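Local coordinates for major capsid protein (Paramecium bursaria Chlorella virus 1, PDB 5TIP) that self-assembles into trimers, 1680 of which form the pseudo-hexagonal capsomers of the icosahedral shell of a large chlorella virus, at residues Val49-Lys54 with Gln183-Asn188; Val71-Thr76 with Phe176-Gln181; Glu90-Val95 with Phe146-Ile151; Phe112-Ala117 with Gly272-Leu277. All blocks are in the same frame, centred on the assembly; numbering follows the deposited sequence.

Contact 1. Residues Val49-Lys54 with Gln183-Asn188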
loop_
_atom_site.group_PDB
_atom_site.type_symbol
_atom_site.label_atom_id
_atom_site.label_comp_id
_atom_site.label_asym_id
_atom_site.label_seq_id
_atom_site.Cartn_x
_atom_site.Cartn_y
_atom_site.Cartn_z
ATOM N N VAL A 49 20.567 30.928 10.070
ATOM C CA VAL A 49 19.296 30.322 9.697
ATOM C C VAL A 49 18.188 31.358 9.816
ATOM O O VAL A 49 18.043 32.021 10.851
ATOM C CB VAL A 49 19.010 29.090 10.566
ATOM C CG1 VAL A 49 17.611 28.566 10.296
ATOM C CG2 VAL A 49 20.046 28.010 10.304
ATOM N N GLY A 50 17.403 31.502 8.757
ATOM C CA GLY A 50 16.311 32.457 8.753
ATOM C C GLY A 50 15.638 32.456 7.400
ATOM O O GLY A 50 16.157 31.908 6.422
ATOM N N PHE A 51 14.462 33.079 7.359
ATOM C CA PHE A 51 13.697 33.142 6.120
ATOM C C PHE A 51 14.499 33.844 5.032
ATOM O O PHE A 51 15.005 34.952 5.229
ATOM C CB PHE A 51 12.367 33.862 6.351
ATOM C CG PHE A 51 11.387 33.076 7.175
ATOM C CD1 PHE A 51 10.789 31.938 6.659
ATOM C CD2 PHE A 51 11.063 33.472 8.461
ATOM C CE1 PHE A 51 9.887 31.211 7.410
ATOM C CE2 PHE A 51 10.159 32.748 9.217
ATOM C CZ PHE A 51 9.573 31.615 8.692
ATOM N N GLY A 52 14.615 33.188 3.879
ATOM C CA GLY A 52 15.317 33.749 2.745
ATOM C C GLY A 52 16.826 33.691 2.815
ATOM O O GLY A 52 17.490 34.342 2.002
ATOM N N ASN A 53 17.393 32.929 3.746
ATOM C CA ASN A 53 18.836 32.831 3.897
ATOM C C ASN A 53 19.363 31.543 3.276
ATOM O O ASN A 53 18.632 30.569 3.081
ATOM C CB ASN A 53 19.236 32.890 5.375
ATOM C CG ASN A 53 18.938 34.233 6.009
ATOM O OD1 ASN A 53 18.714 35.226 5.315
ATOM N ND2 ASN A 53 18.940 34.272 7.336
ATOM N N LYS A 54 20.655 31.558 2.955
ATOM C CA LYS A 54 21.361 30.397 2.430
ATOM C C LYS A 54 22.320 29.873 3.490
ATOM O O LYS A 54 23.171 30.619 3.987
ATOM C CB LYS A 54 22.117 30.731 1.144
ATOM C CG LYS A 54 21.230 31.074 -0.037
ATOM C CD LYS A 54 22.062 31.332 -1.283
ATOM C CE LYS A 54 21.182 31.589 -2.496
ATOM N NZ LYS A 54 20.313 30.427 -2.819
ATOM N N GLN A 183 3.275 30.444 3.645
ATOM C CA GLN A 183 1.878 30.697 3.977
ATOM C C GLN A 183 1.499 30.037 5.295
ATOM O O GLN A 183 1.831 28.876 5.551
ATOM C CB GLN A 183 0.970 30.201 2.851
ATOM C CG GLN A 183 -0.492 30.089 3.245
ATOM C CD GLN A 183 -1.095 31.426 3.632
ATOM O OE1 GLN A 183 -0.762 32.462 3.059
ATOM N NE2 GLN A 183 -1.987 31.406 4.614
ATOM N N GLY A 184 0.800 30.793 6.136
ATOM C CA GLY A 184 0.371 30.305 7.425
ATOM C C GLY A 184 1.454 30.235 8.477
ATOM O O GLY A 184 1.162 29.841 9.613
ATOM N N VAL A 185 2.686 30.625 8.156
ATOM C CA VAL A 185 3.780 30.591 9.126
ATOM C C VAL A 185 4.304 31.997 9.393
ATOM O O VAL A 185 4.252 32.468 10.535
ATOM C CB VAL A 185 4.899 29.648 8.649
ATOM C CG1 VAL A 185 6.145 29.806 9.498
ATOM C CG2 VAL A 185 4.432 28.202 8.761
ATOM N N ASN A 186 4.809 32.676 8.354
ATOM C CA ASN A 186 5.231 34.072 8.487
ATOM C C ASN A 186 4.500 35.020 7.535
ATOM O O ASN A 186 4.677 36.239 7.657
ATOM C CB ASN A 186 6.764 34.229 8.320
ATOM C CG ASN A 186 7.242 34.034 6.907
ATOM O OD1 ASN A 186 6.632 33.323 6.121
ATOM N ND2 ASN A 186 8.354 34.687 6.567
ATOM N N TYR A 187 3.659 34.515 6.620
ATOM C CA TYR A 187 2.838 35.371 5.762
ATOM C C TYR A 187 1.433 34.788 5.688
ATOM O O TYR A 187 1.226 33.575 5.830
ATOM C CB TYR A 187 3.395 35.521 4.339
ATOM C CG TYR A 187 4.437 36.617 4.209
ATOM C CD1 TYR A 187 5.712 36.423 4.675
ATOM C CD2 TYR A 187 4.148 37.843 3.613
ATOM C CE1 TYR A 187 6.678 37.414 4.587
ATOM C CE2 TYR A 187 5.118 38.840 3.512
ATOM C CZ TYR A 187 6.370 38.617 3.996
ATOM O OH TYR A 187 7.292 39.627 3.877
ATOM N N ASN A 188 0.451 35.664 5.460
ATOM C CA ASN A 188 -0.944 35.260 5.231
ATOM C C ASN A 188 -1.322 35.878 3.888
ATOM O O ASN A 188 -1.721 37.050 3.824
ATOM C CB ASN A 188 -1.886 35.727 6.329
ATOM C CG ASN A 188 -3.319 35.303 6.068
ATOM O OD1 ASN A 188 -3.552 34.386 5.281
ATOM N ND2 ASN A 188 -4.277 35.954 6.714
#

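Contact 2. Residues Val71-Thr76 with Phe176-Gln181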
loop_
_atom_site.group_PDB
_atom_site.type_symbol
_atom_site.label_atom_id
_atom_site.label_comp_id
_atom_site.label_asym_id
_atom_site.label_seq_id
_atom_site.Cartn_x
_atom_site.Cartn_y
_atom_site.Cartn_z
ATOM N N VAL A 71 16.366 16.868 7.489
ATOM C CA VAL A 71 16.448 18.257 7.924
ATOM C C VAL A 71 15.301 18.510 8.892
ATOM O O VAL A 71 14.128 18.353 8.532
ATOM C CB VAL A 71 16.388 19.226 6.734
ATOM C CG1 VAL A 71 16.420 20.670 7.222
ATOM C CG2 VAL A 71 17.530 18.953 5.767
ATOM N N GLU A 72 15.633 18.891 10.120
ATOM C CA GLU A 72 14.634 19.179 11.139
ATOM C C GLU A 72 14.352 20.674 11.182
ATOM O O GLU A 72 15.282 21.487 11.218
ATOM C CB GLU A 72 15.094 18.687 12.513
ATOM C CG GLU A 72 15.232 17.175 12.612
ATOM C CD GLU A 72 15.471 16.697 14.031
ATOM O OE1 GLU A 72 15.442 17.536 14.955
ATOM O OE2 GLU A 72 15.697 15.482 14.224
ATOM N N PHE A 73 13.070 21.031 11.179
ATOM C CA PHE A 73 12.630 22.404 11.365
ATOM C C PHE A 73 11.693 22.485 12.561
ATOM O O PHE A 73 10.981 21.529 12.883
ATOM C CB PHE A 73 11.905 22.959 10.130
ATOM C CG PHE A 73 12.804 23.234 8.961
ATOM C CD1 PHE A 73 13.815 24.177 9.054
ATOM C CD2 PHE A 73 12.612 22.583 7.753
ATOM C CE1 PHE A 73 14.634 24.443 7.973
ATOM C CE2 PHE A 73 13.427 22.846 6.669
ATOM C CZ PHE A 73 14.440 23.777 6.779
ATOM N N VAL A 74 11.702 23.641 13.220
ATOM C CA VAL A 74 10.747 23.960 14.272
ATOM C C VAL A 74 10.041 25.247 13.874
ATOM O O VAL A 74 10.674 26.307 13.784
ATOM C CB VAL A 74 11.429 24.106 15.640
ATOM C CG1 VAL A 74 10.408 24.482 16.689
ATOM C CG2 VAL A 74 12.141 22.818 16.018
ATOM N N LEU A 75 8.736 25.155 13.632
ATOM C CA LEU A 75 7.946 26.275 13.142
ATOM C C LEU A 75 6.763 26.530 14.064
ATOM O O LEU A 75 6.266 25.620 14.733
ATOM C CB LEU A 75 7.436 26.020 11.718
ATOM C CG LEU A 75 8.479 25.688 10.652
ATOM C CD1 LEU A 75 7.812 25.423 9.313
ATOM C CD2 LEU A 75 9.472 26.822 10.531
ATOM N N THR A 76 6.325 27.785 14.092
ATOM C CA THR A 76 5.126 28.203 14.810
ATOM C C THR A 76 4.148 28.778 13.797
ATOM O O THR A 76 4.486 29.719 13.073
ATOM C CB THR A 76 5.458 29.235 15.890
ATOM O OG1 THR A 76 6.322 28.645 16.869
ATOM C CG2 THR A 76 4.190 29.722 16.572
ATOM N N PHE A 176 21.768 24.646 1.375
ATOM C CA PHE A 176 20.344 24.872 1.555
ATOM C C PHE A 176 19.992 26.326 1.267
ATOM O O PHE A 176 20.778 27.240 1.528
ATOM C CB PHE A 176 19.907 24.503 2.974
ATOM C CG PHE A 176 20.190 23.076 3.343
ATOM C CD1 PHE A 176 19.274 22.078 3.058
ATOM C CD2 PHE A 176 21.369 22.733 3.981
ATOM C CE1 PHE A 176 19.527 20.765 3.398
ATOM C CE2 PHE A 176 21.630 21.420 4.325
ATOM C CZ PHE A 176 20.707 20.435 4.033
ATOM N N THR A 177 18.792 26.529 0.730
ATOM C CA THR A 177 18.220 27.855 0.543
ATOM C C THR A 177 16.831 27.848 1.156
ATOM O O THR A 177 15.986 27.036 0.766
ATOM C CB THR A 177 18.148 28.233 -0.940
ATOM O OG1 THR A 177 19.467 28.248 -1.499
ATOM C CG2 THR A 177 17.511 29.603 -1.114
ATOM N N LEU A 178 16.598 28.736 2.118
ATOM C CA LEU A 178 15.320 28.785 2.812
ATOM C C LEU A 178 14.367 29.737 2.109
ATOM O O LEU A 178 14.773 30.793 1.615
ATOM C CB LEU A 178 15.502 29.215 4.267
ATOM C CG LEU A 178 16.352 28.304 5.145
ATOM C CD1 LEU A 178 16.208 28.727 6.595
ATOM C CD2 LEU A 178 15.954 26.850 4.954
ATOM N N ALA A 179 13.095 29.351 2.064
ATOM C CA ALA A 179 12.086 30.197 1.448
ATOM C C ALA A 179 11.928 31.490 2.237
ATOM O O ALA A 179 12.182 31.545 3.444
ATOM C CB ALA A 179 10.749 29.461 1.367
ATOM N N SER A 180 11.506 32.543 1.539
ATOM C CA SER A 180 11.336 33.836 2.189
ATOM C C SER A 180 9.978 33.937 2.871
ATOM O O SER A 180 9.886 34.355 4.030
ATOM C CB SER A 180 11.509 34.959 1.166
ATOM O OG SER A 180 12.781 34.885 0.548
ATOM N N GLN A 181 8.917 33.550 2.168
ATOM C CA GLN A 181 7.555 33.689 2.663
ATOM C C GLN A 181 6.874 32.330 2.626
ATOM O O GLN A 181 6.828 31.686 1.572
ATOM C CB GLN A 181 6.772 34.701 1.820
ATOM C CG GLN A 181 7.504 36.017 1.615
ATOM C CD GLN A 181 6.679 37.036 0.857
ATOM O OE1 GLN A 181 5.598 36.727 0.357
ATOM N NE2 GLN A 181 7.182 38.264 0.778
#

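Contact 3. Residues Glu90-Val95 with Phe146-Ile151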
loop_
_atom_site.group_PDB
_atom_site.type_symbol
_atom_site.label_atom_id
_atom_site.label_comp_id
_atom_site.label_asym_id
_atom_site.label_seq_id
_atom_site.Cartn_x
_atom_site.Cartn_y
_atom_site.Cartn_z
ATOM N N GLU A 90 8.004 23.514 1.765
ATOM C CA GLU A 90 8.259 24.751 1.035
ATOM C C GLU A 90 9.445 25.510 1.612
ATOM O O GLU A 90 10.182 26.162 0.864
ATOM C CB GLU A 90 7.017 25.641 1.046
ATOM C CG GLU A 90 7.193 26.930 0.261
ATOM C CD GLU A 90 6.002 27.856 0.370
ATOM O OE1 GLU A 90 5.086 27.562 1.166
ATOM O OE2 GLU A 90 5.984 28.884 -0.339
ATOM N N LEU A 91 9.643 25.440 2.932
ATOM C CA LEU A 91 10.738 26.174 3.560
ATOM C C LEU A 91 12.083 25.753 2.982
ATOM O O LEU A 91 12.987 26.582 2.826
ATOM C CB LEU A 91 10.711 25.962 5.074
ATOM C CG LEU A 91 11.738 26.747 5.893
ATOM C CD1 LEU A 91 11.536 28.240 5.691
ATOM C CD2 LEU A 91 11.630 26.385 7.361
ATOM N N LEU A 92 12.232 24.469 2.656
ATOM C CA LEU A 92 13.438 23.962 2.005
ATOM C C LEU A 92 13.316 24.258 0.513
ATOM O O LEU A 92 12.950 23.403 -0.299
ATOM C CB LEU A 92 13.605 22.474 2.280
ATOM C CG LEU A 92 15.029 21.928 2.222
ATOM C CD1 LEU A 92 15.881 22.638 3.253
ATOM C CD2 LEU A 92 15.038 20.427 2.456
ATOM N N GLN A 93 13.631 25.505 0.150
ATOM C CA GLN A 93 13.387 25.969 -1.214
ATOM C C GLN A 93 14.212 25.185 -2.225
ATOM O O GLN A 93 13.700 24.769 -3.271
ATOM C CB GLN A 93 13.679 27.464 -1.325
ATOM C CG GLN A 93 13.516 28.012 -2.730
ATOM C CD GLN A 93 13.608 29.521 -2.781
ATOM O OE1 GLN A 93 12.720 30.223 -2.299
ATOM N NE2 GLN A 93 14.687 30.030 -3.367
ATOM N N ASP A 94 15.495 24.980 -1.938
ATOM C CA ASP A 94 16.318 24.126 -2.782
ATOM C C ASP A 94 17.471 23.581 -1.955
ATOM O O ASP A 94 17.905 24.204 -0.981
ATOM C CB ASP A 94 16.839 24.867 -4.024
ATOM C CG ASP A 94 17.624 26.122 -3.684
ATOM O OD1 ASP A 94 18.768 26.003 -3.198
ATOM O OD2 ASP A 94 17.099 27.231 -3.922
ATOM N N VAL A 95 17.957 22.407 -2.352
ATOM C CA VAL A 95 19.073 21.748 -1.685
ATOM C C VAL A 95 19.992 21.175 -2.755
ATOM O O VAL A 95 19.531 20.527 -3.700
ATOM C CB VAL A 95 18.596 20.652 -0.709
ATOM C CG1 VAL A 95 17.587 19.730 -1.378
ATOM C CG2 VAL A 95 19.779 19.866 -0.162
ATOM N N PHE A 146 9.367 19.588 12.558
ATOM C CA PHE A 146 9.164 18.979 11.256
ATOM C C PHE A 146 10.428 18.256 10.814
ATOM O O PHE A 146 11.539 18.601 11.223
ATOM C CB PHE A 146 8.778 20.025 10.209
ATOM C CG PHE A 146 7.501 20.752 10.514
ATOM C CD1 PHE A 146 6.277 20.192 10.183
ATOM C CD2 PHE A 146 7.519 21.999 11.113
ATOM C CE1 PHE A 146 5.097 20.858 10.455
ATOM C CE2 PHE A 146 6.340 22.670 11.387
ATOM C CZ PHE A 146 5.127 22.097 11.056
ATOM N N TYR A 147 10.243 17.248 9.966
ATOM C CA TYR A 147 11.337 16.423 9.464
ATOM C C TYR A 147 11.201 16.326 7.952
ATOM O O TYR A 147 10.266 15.695 7.449
ATOM C CB TYR A 147 11.316 15.032 10.094
ATOM C CG TYR A 147 11.306 15.018 11.606
ATOM C CD1 TYR A 147 10.112 15.063 12.312
ATOM C CD2 TYR A 147 12.488 14.929 12.326
ATOM C CE1 TYR A 147 10.098 15.038 13.694
ATOM C CE2 TYR A 147 12.484 14.900 13.706
ATOM C CZ TYR A 147 11.287 14.955 14.384
ATOM O OH TYR A 147 11.281 14.928 15.759
ATOM N N VAL A 148 12.128 16.945 7.227
ATOM C CA VAL A 148 12.120 16.926 5.767
ATOM C C VAL A 148 13.191 15.936 5.313
ATOM O O VAL A 148 14.389 16.230 5.455
ATOM C CB VAL A 148 12.368 18.321 5.182
ATOM C CG1 VAL A 148 12.233 18.288 3.669
ATOM C CG2 VAL A 148 11.401 19.328 5.786
ATOM N N PRO A 149 12.818 14.769 4.783
ATOM C CA PRO A 149 13.829 13.806 4.326
ATOM C C PRO A 149 14.293 14.134 2.912
ATOM O O PRO A 149 13.481 14.401 2.022
ATOM C CB PRO A 149 13.086 12.468 4.374
ATOM C CG PRO A 149 11.659 12.843 4.112
ATOM C CD PRO A 149 11.452 14.223 4.697
ATOM N N LEU A 150 15.606 14.115 2.709
ATOM C CA LEU A 150 16.159 14.345 1.385
ATOM C C LEU A 150 16.026 13.084 0.541
ATOM O O LEU A 150 15.983 11.965 1.061
ATOM C CB LEU A 150 17.625 14.769 1.474
ATOM C CG LEU A 150 17.917 16.069 2.226
ATOM C CD1 LEU A 150 19.381 16.460 2.079
ATOM C CD2 LEU A 150 17.006 17.194 1.755
ATOM N N ILE A 151 15.953 13.273 -0.774
ATOM C CA ILE A 151 15.688 12.158 -1.677
ATOM C C ILE A 151 16.740 12.103 -2.777
ATOM O O ILE A 151 16.417 11.872 -3.949
ATOM C CB ILE A 151 14.270 12.250 -2.271
ATOM C CG1 ILE A 151 13.996 13.658 -2.807
ATOM C CG2 ILE A 151 13.234 11.861 -1.227
ATOM C CD1 ILE A 151 12.583 13.864 -3.306
#

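Contact 4. Residues Phe112-Ala117 with Gly272-Leu277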
loop_
_atom_site.group_PDB
_atom_site.type_symbol
_atom_site.label_atom_id
_atom_site.label_comp_id
_atom_site.label_asym_id
_atom_site.label_seq_id
_atom_site.Cartn_x
_atom_site.Cartn_y
_atom_site.Cartn_z
ATOM N N PHE A 112 9.981 18.417 -4.653
ATOM C CA PHE A 112 9.554 17.685 -3.500
ATOM C C PHE A 112 8.032 17.554 -3.587
ATOM O O PHE A 112 7.516 16.505 -3.325
ATOM C CB PHE A 112 10.006 18.383 -2.216
ATOM C CG PHE A 112 11.384 18.036 -1.793
ATOM C CD1 PHE A 112 12.397 18.029 -2.660
ATOM C CD2 PHE A 112 11.644 17.675 -0.507
ATOM C CE1 PHE A 112 13.646 17.693 -2.289
ATOM C CE2 PHE A 112 12.917 17.303 -0.115
ATOM C CZ PHE A 112 13.926 17.321 -1.023
ATOM N N ARG A 113 7.338 18.625 -3.968
ATOM C CA ARG A 113 5.886 18.580 -4.096
ATOM C C ARG A 113 5.467 17.663 -5.238
ATOM O O ARG A 113 4.493 16.911 -5.113
ATOM C CB ARG A 113 5.334 19.990 -4.310
ATOM C CG ARG A 113 3.813 20.092 -4.259
ATOM C CD ARG A 113 3.303 20.368 -2.848
ATOM N NE ARG A 113 3.741 19.352 -1.896
ATOM C CZ ARG A 113 3.130 18.187 -1.715
ATOM N NH1 ARG A 113 2.046 17.889 -2.420
ATOM N NH2 ARG A 113 3.602 17.319 -0.833
ATOM N N THR A 114 6.192 17.714 -6.361
ATOM C CA THR A 114 5.865 16.863 -7.501
ATOM C C THR A 114 6.196 15.403 -7.217
ATOM O O THR A 114 5.417 14.505 -7.563
ATOM C CB THR A 114 6.613 17.349 -8.744
ATOM O OG1 THR A 114 6.187 18.678 -9.068
ATOM C CG2 THR A 114 6.344 16.434 -9.933
ATOM N N TYR A 115 7.343 15.147 -6.585
ATOM C CA TYR A 115 7.709 13.778 -6.235
ATOM C C TYR A 115 6.691 13.163 -5.285
ATOM O O TYR A 115 6.340 11.984 -5.417
ATOM C CB TYR A 115 9.107 13.754 -5.616
ATOM C CG TYR A 115 9.529 12.402 -5.092
ATOM C CD1 TYR A 115 10.132 11.471 -5.923
ATOM C CD2 TYR A 115 9.328 12.058 -3.761
ATOM C CE1 TYR A 115 10.519 10.236 -5.449
ATOM C CE2 TYR A 115 9.711 10.824 -3.278
ATOM C CZ TYR A 115 10.307 9.917 -4.126
ATOM O OH TYR A 115 10.695 8.683 -3.653
ATOM N N ASP A 116 6.209 13.944 -4.318
ATOM C CA ASP A 116 5.233 13.429 -3.365
ATOM C C ASP A 116 3.916 13.088 -4.051
ATOM O O ASP A 116 3.266 12.095 -3.701
ATOM C CB ASP A 116 5.015 14.450 -2.247
ATOM C CG ASP A 116 4.116 13.927 -1.145
ATOM O OD1 ASP A 116 4.456 12.889 -0.539
ATOM O OD2 ASP A 116 3.071 14.556 -0.878
ATOM N N ALA A 117 3.510 13.892 -5.034
ATOM C CA ALA A 117 2.240 13.653 -5.712
ATOM C C ALA A 117 2.291 12.424 -6.611
ATOM O O ALA A 117 1.256 11.794 -6.854
ATOM C CB ALA A 117 1.843 14.883 -6.528
ATOM N N GLY A 272 2.211 24.820 -4.389
ATOM C CA GLY A 272 1.547 23.566 -4.671
ATOM C C GLY A 272 0.211 23.675 -5.366
ATOM O O GLY A 272 -0.469 22.657 -5.520
ATOM N N GLN A 273 -0.195 24.871 -5.789
ATOM C CA GLN A 273 -1.460 25.032 -6.502
ATOM C C GLN A 273 -1.244 24.639 -7.955
ATOM O O GLN A 273 -0.671 25.399 -8.740
ATOM C CB GLN A 273 -1.983 26.459 -6.390
ATOM C CG GLN A 273 -3.362 26.626 -7.016
ATOM C CD GLN A 273 -3.742 28.073 -7.252
ATOM O OE1 GLN A 273 -3.172 28.984 -6.657
ATOM N NE2 GLN A 273 -4.719 28.289 -8.126
ATOM N N TYR A 274 -1.708 23.446 -8.319
ATOM C CA TYR A 274 -1.578 22.935 -9.674
ATOM C C TYR A 274 -2.895 22.943 -10.435
ATOM O O TYR A 274 -2.919 22.560 -11.609
ATOM C CB TYR A 274 -1.008 21.512 -9.648
ATOM C CG TYR A 274 0.367 21.408 -9.027
ATOM C CD1 TYR A 274 1.319 22.399 -9.228
ATOM C CD2 TYR A 274 0.714 20.318 -8.243
ATOM C CE1 TYR A 274 2.576 22.305 -8.663
ATOM C CE2 TYR A 274 1.968 20.214 -7.676
ATOM C CZ TYR A 274 2.895 21.210 -7.889
ATOM O OH TYR A 274 4.146 21.111 -7.327
ATOM N N THR A 275 -3.985 23.364 -9.801
ATOM C CA THR A 275 -5.297 23.384 -10.424
ATOM C C THR A 275 -5.944 24.740 -10.183
ATOM O O THR A 275 -5.456 25.560 -9.401
ATOM C CB THR A 275 -6.190 22.259 -9.888
ATOM O OG1 THR A 275 -6.196 22.300 -8.455
ATOM C CG2 THR A 275 -5.677 20.905 -10.352
ATOM N N ALA A 276 -7.061 24.967 -10.865
ATOM C CA ALA A 276 -7.777 26.226 -10.747
ATOM C C ALA A 276 -8.626 26.257 -9.482
ATOM O O ALA A 276 -9.119 25.229 -9.009
ATOM C CB ALA A 276 -8.662 26.453 -11.972
ATOM N N LEU A 277 -8.784 27.455 -8.928
ATOM C CA LEU A 277 -9.652 27.641 -7.775
ATOM C C LEU A 277 -11.096 27.795 -8.232
ATOM O O LEU A 277 -11.373 28.424 -9.257
ATOM C CB LEU A 277 -9.222 28.868 -6.969
ATOM C CG LEU A 277 -7.760 28.929 -6.520
ATOM C CD1 LEU A 277 -7.488 30.202 -5.732
ATOM C CD2 LEU A 277 -7.396 27.702 -5.700
#

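Contact 1. Residues Val49-Lys54 with Gln183-Asn188
Phe51 and Asn186 stack face to face from opposite directions: the amide of Asn186 lies nearly parallel to the ring, with the two planes 18° apart. Its ND2 sits 3.4 Å above the plane of the Phe51 ring, over the centre, and is 3.5 Å from Phe51 CG. The chi1 of Asn186 (72°) sets CG between the backbone N and the carbonyl carbon and so lays the amide over the ring. A CH-pi contact is made on the same residue, with Asn186 CB 4.2 Å from the Phe51 ring centroid and 28° off the normal. The apolar contact is at the ring edge, where Val185 CG1 lies 4.0 Å from Phe51 CZ, close to the ring plane. The touching residues lie in loops at one end of the N-terminal jelly roll of this double jelly-roll capsid protein: segment 49-54 leads into strand 54-58, and segment 183-188 follows strand 172-178 and runs into the short strand 187-188. Among polar interactions, those of the stacked amide lie elsewhere: Asn186 OD1 bonds to Val182 N and ND2 to Ser180 O, which fixes the rotation of the group against the ring. Backbone bonds shape the carriers. Phe51 occupies a type II turn closed by Asn53 N to Gly50 O (3.1 Å), while on the other side Gly184 N bonds to Tyr187 O at 2.8 Å.

Contact 2. Residues Val71-Thr76 with Phe176-Gln181
The rings of Phe176 and Phe73 each take one methyl from the opposite segment, and both methyls approach at a slant. Val71 CG2 reaches the Phe176 ring at CE1 and then CZ, while Leu178 CD2 meets the Phe73 ring at CZ (3.9 Å) and CE1 (4.1 Å). The two pairs lie between the facing sheets of the N-terminal jelly roll: strand 65-76 belongs to the sheet equivalent to BIDG of viral jelly rolls, strand 172-178 to the CHEF sheet. The backbones are far enough apart for side chains alone to bridge them, with 10.0 Å between the CA atoms of Val71 and Phe176 and 11.0 Å between those of Phe73 and Leu178. Within each pair the side chains run in opposite directions and pass alongside each other. The arrangement is reciprocal, since each strand supplies one aromatic ring and one branched aliphatic chain, and all four residues are buried. Leu92 fills in next to both rings, and Met201 of strand 200-210 packs on Phe73 and Leu178. On the reverse face of strand 65-76, Glu72 pairs with Arg145 and with Arg328 of a second subunit, so the same strand serves the core and the trimer interface. A chi1 of 178° leaves CG2 of Val71 anti to the carbonyl carbon, beside the backbone N, and it is this branch that meets the ring, Val71 CG2 lying 3.6 Å from Phe176 CE1.

Contact 3. Residues Glu90-Val95 with Phe146-Ile151
Leu92, which presses on both Val148 and Leu150, stands at the centre of an inverse gamma turn (phi -82°, psi 81°). Helix 87-91 ends just before it and strand 92-99 starts with it; the weak Gln93 N to Leu91 O bond of 3.0 Å spans the turn. A classic beta bulge follows at once, Gln93 and Asp94 both facing Thr177. In the N-terminal jelly roll this irregular start of a CHEF-type strand faces strand 143-149 of the BIDG-type sheet, and the contact is a sheet-to-sheet one made wholly by aliphatic side chains. The register bears this out: the CA atoms of Leu92 and Val148 are 8.1 Å apart, too far for backbone pairing. One methyl, Leu92 CD2, does double duty, lying 3.7 Å from Val148 CG1 and 3.8 Å from Leu150 CD2. Leu92 runs alongside Val148 in the opposite direction but crosses Leu150 at about a right angle. Leu174 of the neighbouring strand 172-178 packs with Leu150, while Tyr147, on the other face of its strand, bonds through OH to Ser331 OG of a second subunit. The branched ends of Val95 and Leu150 meet methyl to methyl: chi1 of 49° brings Val95 CG1 to 4.1 Å from Leu150 CD2, and Val95 CG2 is equally 4.1 Å from Leu150 CD1.

Contact 4. Residues Phe112-Ala117 with Gly272-Leu277
Tyr274 points its hydroxyl end at the aliphatic part of Arg113, and the two side chains cross obliquely. The phenol oxygen sits over the base of the chain, with Tyr274 OH 3.2 Å from Arg113 CG and 3.4 Å from Arg113 CB; the ring follows, its CE2 3.9 Å from Arg113 CG. This joins the two halves of the double jelly roll: helix 109-119 is inserted in the N-terminal jelly roll, whereas 272-277 belongs to the long loop between strands 257-266 and 312-319 of the C-terminal one. The hydroxyl close to the methylenes is satisfied elsewhere, by a hydrogen bond with Asp110 OD1. Thr114 stands at about a right angle to Tyr274; its OG1 comes no nearer than 3.6 Å to Tyr274 OH and bonds to the Asp110 carbonyl, one turn earlier in the helix. Asp110 therefore anchors both hydroxyls. Guanidinium and ring planes are only 16° apart, but this does not make a stack, because it is CB and CG of Arg113 that meet Tyr274. The Arg113 chain, bent at chi2 (90°) and chi3, passes Gly272, whose CA is 4.1 Å from Arg113 CD. Beyond it the guanidinium has several partners: a salt bridge from NE to Glu89 OE2, a cation-pi contact with Tyr86, and a salt bridge within the helix. In this last, Arg113 NH2 meets Asp116 OD2 at 2.8 Å, from 40° out of the carboxylate plane.

In the fold
Contacts 1, 2 and 3 form one continuous cluster in the N-terminal jelly roll, with centres about 7 Å apart between 1 and 2 and about 8 Å between 2 and 3. Segments 71-76 and 146-151 lie on neighbouring strands of one sheet, 176-181 and 90-95 on neighbouring strands of the other, so contacts 2 and 3 are adjacent bridges across the same sandwich. Leu91 CD1, 3.8 Å from Phe51 CE1, ties contact 3 to contact 1. Contact 4, its centre about 15 Å from that of contact 3, touches it where Phe112 CE2 lies 4.0 Å from Val148 CG1, linking this core to the second jelly roll. Neither contact 1 nor contact 4 reaches the glycans: Val185's side chain lies about 13 Å, and Gly272 about 14 Å, from a bound alpha-D-galactopyranose.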